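Local coordinates for cellobiose 2-epimerase (Ruminococcus albus, PDB 3VW5), which catalyses the reversible 2-epimerization of the unmodified sugar cellobiose to 4-O-beta-D-glucopyranosyl-D-mannose, at residues S4-E9 against S331-I336; I53-S58 against N375-M380; D86-G91 against F156-R161; G91-M96 against A103-H108. The protein carries 2 engineered substitutions. One frame throughout, in Å; residues are numbered along the deposited sequence.

Interaction 1 of 4, residues S4-E9 against S331-I336; sequences SEIRQE and SVWENI
Glu5, Ile6 and Glu9 of helix 2-19 gather round the indole of Trp333, on helix 323-340, where two outer helices of an (alpha/alpha)6 barrel meet. The axes of the two short segments stay 11.9 Å apart and diverge by 41°, a gap wide enough to need a large side chain to bridge it. Trp333 fills it. Its CB points toward helix 2-19, and CG lies anti to the backbone N (chi1 168°). Ile6 lies over one face of the six-membered ring in a CH-pi contact, its CG1 3.4 Å above the plane and near the centre, while CD1 continues over the CD2 and CE2 side. A slim aliphatic branch suits that flat face, and Ile6 also packs on Val382 and, through CG2, on Cys379 of helix 373-385. These helices stand first, eleventh and twelfth among the twelve long helices of the fold, so the contact helps to close the ring between the two ends of the chain. At the edge of the indole, NE1 donates to Glu5 OE1 at 3.0 Å, with an N-H...O angle of 163°. The oxygen is nearly in the ring plane and receives the bond close to its own C-O axis. Glu5 OE1 also lies 4.3 Å from Glu334 OE1, a repulsion that Lys337, bridged to both glutamates, would probably offset; Lys330 is a further partner of Glu334. Glu9 touches the ring through its aliphatic root, CB standing 4.1 Å from Trp333 CH2, whereas its carboxylate turns to His13 and Trp349.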
# COMPACT_ATOMS: atom_id res chain seq x y z
N SER A 4 15.57 8.00 15.05
CA SER A 4 15.70 9.45 15.05
C SER A 4 15.85 9.98 13.62
O SER A 4 15.26 11.02 13.26
CB SER A 4 16.88 9.87 15.93
OG SER A 4 17.68 10.85 15.28
N GLU A 5 16.63 9.27 12.81
CA GLU A 5 16.86 9.66 11.42
C GLU A 5 15.59 9.56 10.59
O GLU A 5 15.26 10.47 9.82
CB GLU A 5 17.96 8.79 10.79
CG GLU A 5 19.31 8.87 11.52
CD GLU A 5 20.31 7.83 11.03
OE1 GLU A 5 19.96 7.07 10.10
OE2 GLU A 5 21.43 7.78 11.58
N ILE A 6 14.88 8.45 10.76
CA ILE A 6 13.67 8.22 9.99
C ILE A 6 12.60 9.23 10.35
O ILE A 6 11.91 9.75 9.46
CB ILE A 6 13.19 6.76 10.13
CG1 ILE A 6 14.01 5.86 9.21
CG2 ILE A 6 11.72 6.64 9.81
CD1 ILE A 6 13.89 4.40 9.53
N ARG A 7 12.48 9.54 11.64
CA ARG A 7 11.51 10.52 12.11
C ARG A 7 11.80 11.87 11.47
O ARG A 7 10.88 12.63 11.14
CB ARG A 7 11.56 10.63 13.64
CG ARG A 7 10.43 11.47 14.25
CD ARG A 7 10.54 11.55 15.78
NE ARG A 7 9.32 11.12 16.48
CZ ARG A 7 8.26 11.90 16.69
NH1 ARG A 7 8.26 13.15 16.22
NH2 ARG A 7 7.19 11.44 17.36
N GLN A 8 13.08 12.15 11.26
CA GLN A 8 13.52 13.39 10.61
C GLN A 8 13.16 13.42 9.13
O GLN A 8 12.71 14.45 8.60
CB GLN A 8 15.03 13.53 10.75
CG GLN A 8 15.45 14.58 11.73
CD GLN A 8 16.58 15.43 11.18
OE1 GLN A 8 16.53 15.87 10.03
NE2 GLN A 8 17.61 15.65 11.99
N GLU A 9 13.36 12.27 8.48
CA GLU A 9 13.01 12.13 7.07
C GLU A 9 11.51 12.35 6.87
O GLU A 9 11.09 13.01 5.92
CB GLU A 9 13.46 10.76 6.55
CG GLU A 9 13.09 10.51 5.09
CD GLU A 9 13.69 11.54 4.16
OE1 GLU A 9 13.12 11.76 3.07
OE2 GLU A 9 14.73 12.13 4.52
N SER A 331 20.36 -1.97 7.10
CA SER A 331 21.02 -2.04 5.82
C SER A 331 20.14 -1.42 4.75
O SER A 331 20.58 -0.55 3.99
CB SER A 331 21.34 -3.51 5.52
OG SER A 331 22.16 -3.63 4.38
N VAL A 332 18.87 -1.83 4.70
CA VAL A 332 17.96 -1.31 3.70
C VAL A 332 17.78 0.19 3.89
O VAL A 332 17.81 0.97 2.93
CB VAL A 332 16.60 -2.01 3.74
CG1 VAL A 332 15.61 -1.32 2.82
CG2 VAL A 332 16.77 -3.46 3.35
N TRP A 333 17.59 0.60 5.13
CA TRP A 333 17.48 2.02 5.43
C TRP A 333 18.75 2.80 5.04
O TRP A 333 18.67 3.85 4.38
CB TRP A 333 17.14 2.24 6.90
CG TRP A 333 17.30 3.64 7.34
CD1 TRP A 333 18.12 4.10 8.33
CD2 TRP A 333 16.61 4.79 6.82
NE1 TRP A 333 17.98 5.45 8.46
CE2 TRP A 333 17.07 5.90 7.55
CE3 TRP A 333 15.66 4.97 5.82
CZ2 TRP A 333 16.61 7.19 7.30
CZ3 TRP A 333 15.19 6.25 5.58
CH2 TRP A 333 15.67 7.35 6.31
N GLU A 334 19.92 2.29 5.42
CA GLU A 334 21.18 2.94 5.06
C GLU A 334 21.22 3.19 3.55
O GLU A 334 21.64 4.25 3.09
CB GLU A 334 22.39 2.14 5.54
CG GLU A 334 22.59 2.14 7.06
CD GLU A 334 22.88 3.53 7.65
OE1 GLU A 334 22.50 3.78 8.83
OE2 GLU A 334 23.51 4.36 6.93
N ASN A 335 20.76 2.20 2.79
CA ASN A 335 20.78 2.32 1.33
C ASN A 335 19.66 3.18 0.75
O ASN A 335 19.83 3.77 -0.32
CB ASN A 335 20.86 0.95 0.68
CG ASN A 335 22.20 0.29 0.90
OD1 ASN A 335 23.13 0.48 0.12
ND2 ASN A 335 22.32 -0.48 1.98
N ILE A 336 18.53 3.27 1.45
CA ILE A 336 17.53 4.26 1.10
C ILE A 336 18.15 5.68 1.18
O ILE A 336 17.97 6.50 0.28
CB ILE A 336 16.30 4.17 2.03
CG1 ILE A 336 15.50 2.91 1.72
CG2 ILE A 336 15.41 5.39 1.89
CD1 ILE A 336 14.39 2.66 2.73

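Interaction 2 of 4, residues I53-S58 against N375-M380; sequences ILWFYS and NGRMCM
Trp55 and Phe56 of helix 47-64 present their rings to Arg377, Gly376 and Met380 of helix 373-385, a buried contact between two inner helices of the (alpha/alpha)6 barrel that run nearly parallel, 21° apart and 10.0 Å between segment axes. The six-membered ring of Trp55 meets the aliphatic stem of Arg377, with CH2 3.3 Å from Arg377 CG and CB and CD close on either side of CG along the chain. The two side chains cross at about a right angle, and the guanidinium plane is turned 82° from the indole. Phe56 comes against the helix backbone: CE1 is 3.8 Å from Gly376 CA, and a side chain at this position would point at the ring, so glycine suits it. In the second shell, Tyr117 stacks on Trp55 and also hydrogen-bonds Arg377 NH1, while Glu187, Glu246 and Glu308 form salt bridges with the guanidinium. An alanine in place of Trp55 would probably leave the stem of Arg377 and the ring of Tyr117 without their neighbour, and the arginine freer to shift among its carboxylates. Phe56 is backed by Ile15 of helix 2-19 and by Pro372. Met380 begins with CG anti to the carbonyl carbon (chi1 -57°), and its flexible thioether then bends at chi3, which brings the terminal methyl CE to 3.4 Å from Phe56 CD1 and 4.2 Å from Trp55 CZ3.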
# COMPACT_ATOMS: atom_id res chain seq x y z
N ILE A 53 -2.86 9.58 -0.02
CA ILE A 53 -2.60 10.84 0.64
C ILE A 53 -3.49 10.97 1.89
O ILE A 53 -2.99 11.25 2.99
CB ILE A 53 -2.76 12.02 -0.32
CG1 ILE A 53 -1.69 11.92 -1.40
CG2 ILE A 53 -2.64 13.36 0.41
CD1 ILE A 53 -1.93 12.82 -2.61
N LEU A 54 -4.79 10.73 1.72
CA LEU A 54 -5.75 10.74 2.84
C LEU A 54 -5.27 9.81 3.95
O LEU A 54 -5.19 10.21 5.12
CB LEU A 54 -7.16 10.37 2.40
CG LEU A 54 -8.23 10.30 3.51
CD1 LEU A 54 -8.17 11.51 4.44
CD2 LEU A 54 -9.64 10.12 2.98
N TRP A 55 -4.92 8.58 3.59
CA TRP A 55 -4.40 7.68 4.61
C TRP A 55 -3.17 8.28 5.30
O TRP A 55 -3.01 8.18 6.51
CB TRP A 55 -4.05 6.29 4.04
CG TRP A 55 -3.50 5.42 5.14
CD1 TRP A 55 -4.20 4.61 5.98
CD2 TRP A 55 -2.12 5.34 5.57
NE1 TRP A 55 -3.36 4.00 6.88
CE2 TRP A 55 -2.08 4.44 6.66
CE3 TRP A 55 -0.93 5.93 5.14
CZ2 TRP A 55 -0.89 4.13 7.32
CZ3 TRP A 55 0.25 5.62 5.80
CH2 TRP A 55 0.26 4.74 6.87
N PHE A 56 -2.30 8.89 4.50
CA PHE A 56 -1.03 9.37 4.99
C PHE A 56 -1.17 10.52 5.96
O PHE A 56 -0.55 10.51 7.03
CB PHE A 56 -0.17 9.83 3.82
CG PHE A 56 1.01 10.64 4.24
CD1 PHE A 56 2.10 10.04 4.82
CD2 PHE A 56 1.02 12.01 4.06
CE1 PHE A 56 3.19 10.77 5.20
CE2 PHE A 56 2.12 12.76 4.43
CZ PHE A 56 3.20 12.14 5.01
N TYR A 57 -1.96 11.52 5.59
CA TYR A 57 -2.14 12.64 6.49
C TYR A 57 -2.87 12.22 7.74
O TYR A 57 -2.46 12.58 8.86
CB TYR A 57 -2.82 13.82 5.80
CG TYR A 57 -1.84 14.65 5.01
CD1 TYR A 57 -0.74 15.26 5.64
CD2 TYR A 57 -1.99 14.84 3.64
CE1 TYR A 57 0.15 16.03 4.94
CE2 TYR A 57 -1.10 15.60 2.93
CZ TYR A 57 -0.02 16.19 3.58
OH TYR A 57 0.87 16.95 2.86
N SER A 58 -3.94 11.45 7.56
CA SER A 58 -4.68 10.97 8.72
C SER A 58 -3.72 10.29 9.72
O SER A 58 -3.77 10.54 10.91
CB SER A 58 -5.85 10.05 8.32
OG SER A 58 -6.70 10.67 7.35
N ASN A 375 6.28 5.12 1.80
CA ASN A 375 7.43 5.64 2.53
C ASN A 375 7.02 6.36 3.82
O ASN A 375 7.71 6.27 4.85
CB ASN A 375 8.35 6.49 1.64
CG ASN A 375 7.61 7.61 0.95
OD1 ASN A 375 6.41 7.77 1.14
ND2 ASN A 375 8.32 8.39 0.15
N GLY A 376 5.88 7.06 3.74
CA GLY A 376 5.19 7.56 4.93
C GLY A 376 4.90 6.48 5.96
O GLY A 376 5.25 6.61 7.14
N ARG A 377 4.30 5.37 5.52
CA ARG A 377 3.97 4.31 6.46
C ARG A 377 5.21 3.75 7.17
O ARG A 377 5.17 3.51 8.37
CB ARG A 377 3.16 3.20 5.82
CG ARG A 377 2.48 2.31 6.85
CD ARG A 377 1.44 1.40 6.21
NE ARG A 377 2.02 0.54 5.19
CZ ARG A 377 1.34 -0.31 4.44
NH1 ARG A 377 0.03 -0.45 4.61
NH2 ARG A 377 1.97 -1.04 3.53
N MET A 378 6.30 3.57 6.43
CA MET A 378 7.54 3.05 7.03
C MET A 378 8.05 3.95 8.16
O MET A 378 8.45 3.47 9.22
CB MET A 378 8.63 2.88 5.97
CG MET A 378 9.95 2.36 6.51
SD MET A 378 11.32 3.07 5.59
CE MET A 378 11.15 4.81 5.98
N CYS A 379 8.05 5.25 7.91
CA CYS A 379 8.52 6.17 8.93
C CYS A 379 7.67 6.01 10.19
O CYS A 379 8.22 5.78 11.29
CB CYS A 379 8.52 7.61 8.40
SG CYS A 379 9.61 7.82 6.96
N MET A 380 6.35 6.08 10.02
CA MET A 380 5.44 5.96 11.15
C MET A 380 5.50 4.62 11.85
O MET A 380 5.43 4.56 13.08
CB MET A 380 4.01 6.28 10.71
CG MET A 380 3.94 7.66 10.11
SD MET A 380 2.31 8.18 9.61
CE MET A 380 2.55 8.50 7.85

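Interaction 3 of 4, residues D86-G91 against F156-R161; sequences DYEYGG and FDRQWR
Asp86 and Arg158 form the charged part of this contact. The arginine, extended from CG to NE, grips the carboxylate side-on with two nitrogens: NE donates to Asp86 OD2 at 2.6 Å and NH2 to Asp86 OD1 at 3.1 Å. Both bonds are nearly straight and lie in the guanidinium plane, yet they reach the carboxylate from above its own plane. Glu88 OE1 adds a longer salt bridge to Arg158 NH2 at 3.4 Å, and Lys107 pairs with Asp86 OD2, so the aspartate charge probably counters two cations. Among the uncharged bonds, Trp160 NE1 donates to Tyr89 O at 2.8 Å, an oxygen in the plane of the indole. Gly91 N lies at the indole edge and Gly90 O is near Trp160 CZ2; both glycines have positive phi, which suits residues without a side chain. Packing contacts centre on Tyr89. Its CD2 sits 3.2 Å above the guanidinium plane of Arg158, offset toward the rim, with the two planes 71° apart. Gln159 runs beside the phenol, with CG 3.7 Å from Tyr89 CZ. Each loop also has its own shape: Asp86 OD1 accepts from Tyr89 N in an Asx motif, from the opposite face of the carboxylate plane to Arg158 NH2, and Asp157 to Trp160 make a type I beta turn. Such loops lead from an outer to the next inner helix of the (alpha/alpha)6 barrel, and here two successive ones are clasped together.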
# COMPACT_ATOMS: atom_id res chain seq x y z
N ASP A 86 -18.75 6.80 -6.50
CA ASP A 86 -19.91 6.59 -7.35
C ASP A 86 -21.08 6.22 -6.44
O ASP A 86 -21.24 5.07 -6.05
CB ASP A 86 -19.65 5.49 -8.37
CG ASP A 86 -20.76 5.38 -9.41
OD1 ASP A 86 -21.86 5.92 -9.16
OD2 ASP A 86 -20.54 4.74 -10.47
N TYR A 87 -21.90 7.21 -6.10
CA TYR A 87 -22.98 7.01 -5.15
C TYR A 87 -24.10 6.21 -5.79
O TYR A 87 -24.79 5.46 -5.11
CB TYR A 87 -23.49 8.35 -4.62
CG TYR A 87 -22.53 8.98 -3.64
CD1 TYR A 87 -22.37 8.45 -2.35
CD2 TYR A 87 -21.77 10.09 -3.99
CE1 TYR A 87 -21.49 9.02 -1.45
CE2 TYR A 87 -20.87 10.66 -3.10
CZ TYR A 87 -20.74 10.13 -1.83
OH TYR A 87 -19.85 10.71 -0.94
N GLU A 88 -24.22 6.36 -7.10
CA GLU A 88 -25.27 5.70 -7.86
C GLU A 88 -25.03 4.18 -8.06
O GLU A 88 -25.90 3.37 -7.76
CB GLU A 88 -25.44 6.41 -9.20
CG GLU A 88 -26.44 5.74 -10.12
CD GLU A 88 -26.59 6.47 -11.45
OE1 GLU A 88 -25.95 7.55 -11.61
OE2 GLU A 88 -27.33 5.95 -12.33
N TYR A 89 -23.85 3.79 -8.54
CA TYR A 89 -23.56 2.37 -8.74
C TYR A 89 -22.77 1.77 -7.59
O TYR A 89 -22.76 0.56 -7.41
CB TYR A 89 -22.81 2.13 -10.05
CG TYR A 89 -23.62 2.36 -11.32
CD1 TYR A 89 -24.42 1.35 -11.86
CD2 TYR A 89 -23.57 3.58 -11.99
CE1 TYR A 89 -25.15 1.55 -13.02
CE2 TYR A 89 -24.30 3.79 -13.15
CZ TYR A 89 -25.09 2.77 -13.66
OH TYR A 89 -25.83 2.97 -14.82
N GLY A 90 -22.09 2.61 -6.81
CA GLY A 90 -21.20 2.12 -5.77
C GLY A 90 -19.71 2.20 -6.10
O GLY A 90 -19.31 2.45 -7.23
N GLY A 91 -18.87 1.98 -5.10
CA GLY A 91 -17.44 2.04 -5.29
C GLY A 91 -16.89 3.44 -5.57
O GLY A 91 -17.54 4.46 -5.32
N PHE A 156 -13.85 -4.09 -13.26
CA PHE A 156 -15.18 -3.92 -13.84
C PHE A 156 -15.26 -2.53 -14.44
O PHE A 156 -14.44 -1.67 -14.12
CB PHE A 156 -16.25 -4.02 -12.75
CG PHE A 156 -16.06 -5.18 -11.84
CD1 PHE A 156 -16.66 -6.40 -12.11
CD2 PHE A 156 -15.24 -5.06 -10.72
CE1 PHE A 156 -16.46 -7.48 -11.26
CE2 PHE A 156 -15.03 -6.15 -9.89
CZ PHE A 156 -15.64 -7.36 -10.16
N ASP A 157 -16.25 -2.34 -15.31
CA ASP A 157 -16.61 -0.99 -15.73
C ASP A 157 -17.50 -0.36 -14.67
O ASP A 157 -17.87 -1.02 -13.70
CB ASP A 157 -17.25 -0.96 -17.13
CG ASP A 157 -18.61 -1.64 -17.20
OD1 ASP A 157 -19.22 -1.97 -16.16
OD2 ASP A 157 -19.08 -1.85 -18.34
N ARG A 158 -17.84 0.91 -14.86
CA ARG A 158 -18.62 1.63 -13.86
C ARG A 158 -19.83 0.84 -13.39
O ARG A 158 -20.15 0.81 -12.20
CB ARG A 158 -19.07 2.98 -14.39
CG ARG A 158 -19.82 3.74 -13.36
CD ARG A 158 -20.45 4.96 -13.91
NE ARG A 158 -21.13 5.65 -12.83
CZ ARG A 158 -22.03 6.61 -12.99
NH1 ARG A 158 -22.36 7.00 -14.22
NH2 ARG A 158 -22.58 7.17 -11.93
N GLN A 159 -20.48 0.17 -14.34
CA GLN A 159 -21.71 -0.57 -14.11
C GLN A 159 -21.46 -2.01 -13.65
O GLN A 159 -22.37 -2.83 -13.68
CB GLN A 159 -22.55 -0.56 -15.40
CG GLN A 159 -22.84 0.84 -15.94
CD GLN A 159 -22.17 1.14 -17.30
OE1 GLN A 159 -22.71 0.81 -18.37
NE2 GLN A 159 -20.99 1.77 -17.26
N TRP A 160 -20.24 -2.33 -13.22
CA TRP A 160 -19.94 -3.65 -12.64
C TRP A 160 -19.98 -4.82 -13.62
O TRP A 160 -20.11 -5.97 -13.21
CB TRP A 160 -20.85 -3.98 -11.46
CG TRP A 160 -20.82 -3.01 -10.31
CD1 TRP A 160 -21.86 -2.22 -9.89
CD2 TRP A 160 -19.73 -2.73 -9.42
NE1 TRP A 160 -21.48 -1.46 -8.80
CE2 TRP A 160 -20.18 -1.76 -8.49
CE3 TRP A 160 -18.42 -3.20 -9.32
CZ2 TRP A 160 -19.37 -1.26 -7.47
CZ3 TRP A 160 -17.61 -2.71 -8.31
CH2 TRP A 160 -18.09 -1.75 -7.40
N ARG A 161 -19.87 -4.54 -14.92
CA ARG A 161 -19.69 -5.59 -15.90
C ARG A 161 -18.20 -5.90 -16.02
O ARG A 161 -17.37 -4.99 -16.11
CB ARG A 161 -20.27 -5.19 -17.26
CG ARG A 161 -21.76 -4.84 -17.18
CD ARG A 161 -22.27 -4.20 -18.48
NE ARG A 161 -21.65 -2.90 -18.74
CZ ARG A 161 -22.13 -2.02 -19.61
NH1 ARG A 161 -23.23 -2.28 -20.29
NH2 ARG A 161 -21.50 -0.86 -19.79

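Interaction 4 of 4, residues G91-M96 against A103-H108; sequences GVYWMM and ADTMKH
Asp104 O is gripped by two backbone donors, Trp94 N at 2.9 Å and Met95 N at 3.2 Å, the second of them lying on a lone pair in the carbonyl plane. Met95 O answers in kind, taking Ala103 N at 2.7 Å and Asp104 N at 2.9 Å, both from one face of its plane. Met95 and Asp104 are an antiparallel hydrogen-bonded pair, and the doubled donors mark a classic beta bulge on each strand of this hairpin. Further along, a water replaces direct bonds: it donates to Val92 O and Met106 O and accepts from His108 N. Asp104 suits its place because OD1 also takes Met106 N, forming an Asx turn. Trp94, its CG anti to the backbone N (chi1 -178°), lies beside Met106, whose methyl CE stands 4.1 Å above the indole, off toward the rim; SD completes an oblique Met-aromatic contact. His108 CB comes within 4.1 Å of Trp94 CZ3. An alanine in place of Trp94 would probably leave Met106 CE and His108 CB facing a gap, the thioether freer to turn. Tyr93 CD1 touches Thr105 CG2 at 3.6 Å. The backbones of Trp94 and Met96 bond to Val47, the first residue of helix 47-64, and to Lys45 of strand 45-46, Lys107 pairs with Phe156 of strand 151-156, and His108 stands at the N-cap of helix 109-126.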
# COMPACT_ATOMS: atom_id res chain seq x y z
N GLY A 91 -18.87 1.98 -5.10
CA GLY A 91 -17.44 2.04 -5.29
C GLY A 91 -16.89 3.44 -5.57
O GLY A 91 -17.54 4.46 -5.32
N VAL A 92 -15.65 3.46 -6.06
CA VAL A 92 -14.99 4.70 -6.40
C VAL A 92 -14.44 4.59 -7.82
O VAL A 92 -14.14 3.49 -8.28
CB VAL A 92 -13.83 5.00 -5.42
CG1 VAL A 92 -14.35 5.06 -4.01
CG2 VAL A 92 -12.75 3.93 -5.52
N TYR A 93 -14.31 5.71 -8.52
CA TYR A 93 -13.76 5.70 -9.88
C TYR A 93 -12.25 5.45 -9.87
O TYR A 93 -11.63 5.34 -8.81
CB TYR A 93 -14.08 7.00 -10.62
CG TYR A 93 -15.54 7.38 -10.56
CD1 TYR A 93 -16.50 6.64 -11.25
CD2 TYR A 93 -15.96 8.49 -9.83
CE1 TYR A 93 -17.85 6.99 -11.19
CE2 TYR A 93 -17.29 8.85 -9.77
CZ TYR A 93 -18.24 8.09 -10.45
OH TYR A 93 -19.57 8.46 -10.39
N TRP A 94 -11.66 5.37 -11.05
CA TRP A 94 -10.22 5.12 -11.17
C TRP A 94 -9.41 6.42 -11.29
O TRP A 94 -8.37 6.59 -10.66
CB TRP A 94 -9.95 4.16 -12.36
CG TRP A 94 -8.49 3.82 -12.50
CD1 TRP A 94 -7.62 4.32 -13.42
CD2 TRP A 94 -7.74 2.92 -11.68
NE1 TRP A 94 -6.37 3.79 -13.22
CE2 TRP A 94 -6.41 2.93 -12.17
CE3 TRP A 94 -8.06 2.11 -10.59
CZ2 TRP A 94 -5.41 2.15 -11.60
CZ3 TRP A 94 -7.05 1.34 -10.03
CH2 TRP A 94 -5.74 1.37 -10.54
N MET A 95 -9.91 7.35 -12.09
CA MET A 95 -9.17 8.53 -12.47
C MET A 95 -10.09 9.72 -12.61
O MET A 95 -11.11 9.64 -13.30
CB MET A 95 -8.51 8.30 -13.82
CG MET A 95 -7.35 9.23 -14.07
SD MET A 95 -5.91 8.55 -13.25
CE MET A 95 -5.09 10.07 -12.87
N MET A 96 -9.73 10.83 -11.99
CA MET A 96 -10.46 12.08 -12.20
C MET A 96 -9.59 12.96 -13.08
O MET A 96 -8.42 12.68 -13.26
CB MET A 96 -10.71 12.77 -10.85
CG MET A 96 -11.14 11.81 -9.74
SD MET A 96 -12.61 10.80 -10.11
CE MET A 96 -13.84 12.09 -10.40
N ALA A 103 -12.69 10.79 -15.15
CA ALA A 103 -11.95 10.60 -16.39
C ALA A 103 -11.87 9.11 -16.79
O ALA A 103 -11.84 8.78 -17.98
CB ALA A 103 -10.56 11.20 -16.26
N ASP A 104 -11.81 8.23 -15.79
CA ASP A 104 -11.91 6.79 -16.00
C ASP A 104 -12.79 6.21 -14.90
O ASP A 104 -12.43 6.25 -13.72
CB ASP A 104 -10.53 6.14 -15.95
CG ASP A 104 -10.56 4.65 -16.33
OD1 ASP A 104 -11.64 4.01 -16.24
OD2 ASP A 104 -9.49 4.11 -16.70
N THR A 105 -13.93 5.65 -15.29
CA THR A 105 -14.95 5.23 -14.33
C THR A 105 -14.93 3.74 -14.02
O THR A 105 -15.84 3.24 -13.37
CB THR A 105 -16.35 5.61 -14.81
OG1 THR A 105 -16.53 5.15 -16.15
CG2 THR A 105 -16.53 7.13 -14.77
N MET A 106 -13.90 3.05 -14.50
CA MET A 106 -13.65 1.64 -14.22
C MET A 106 -13.62 1.38 -12.70
O MET A 106 -13.03 2.15 -11.93
CB MET A 106 -12.32 1.25 -14.88
CG MET A 106 -11.74 -0.11 -14.50
SD MET A 106 -10.48 -0.03 -13.21
CE MET A 106 -8.95 -0.10 -14.16
N LYS A 107 -14.25 0.29 -12.27
CA LYS A 107 -14.27 -0.06 -10.85
C LYS A 107 -13.25 -1.15 -10.58
O LYS A 107 -13.21 -2.16 -11.28
CB LYS A 107 -15.66 -0.55 -10.42
CG LYS A 107 -16.79 0.43 -10.67
CD LYS A 107 -16.68 1.64 -9.76
CE LYS A 107 -17.73 2.71 -10.09
NZ LYS A 107 -19.11 2.33 -9.65
N HIS A 108 -12.43 -0.95 -9.56
CA HIS A 108 -11.42 -1.92 -9.20
C HIS A 108 -11.41 -2.24 -7.71
O HIS A 108 -11.20 -1.37 -6.86
CB HIS A 108 -10.03 -1.45 -9.66
CG HIS A 108 -9.13 -2.57 -10.06
ND1 HIS A 108 -8.73 -3.56 -9.18
CD2 HIS A 108 -8.55 -2.87 -11.25
CE1 HIS A 108 -7.94 -4.42 -9.81
NE2 HIS A 108 -7.82 -4.02 -11.07
O HOH W 1 -12.01 2.09 -9.27

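How the interactions relate
Interactions 1 and 2 are two layers of one ring closure: Ile6 of the outer contact packs on the inner helix, its CG2 3.4 Å from Cys379 CA, and the centres are 15 Å apart. Interactions 3 and 4 lie at one end of the barrel, 8 Å between centres, and share Gly91. Lys107 of the hairpin joins them, its backbone N probably hydrogen-bonded to Phe156 O at 2.7 Å and its amine reaching Asp86, Gly90 O and Arg158 O. Interaction 1 is on the far side of the chain's centre, about 41 Å from interaction 3 between centres. Interaction 2 is the closest of the four to that centre, consistent with a sugar pocket lined by inner helices, as in related (alpha/alpha)6 barrels.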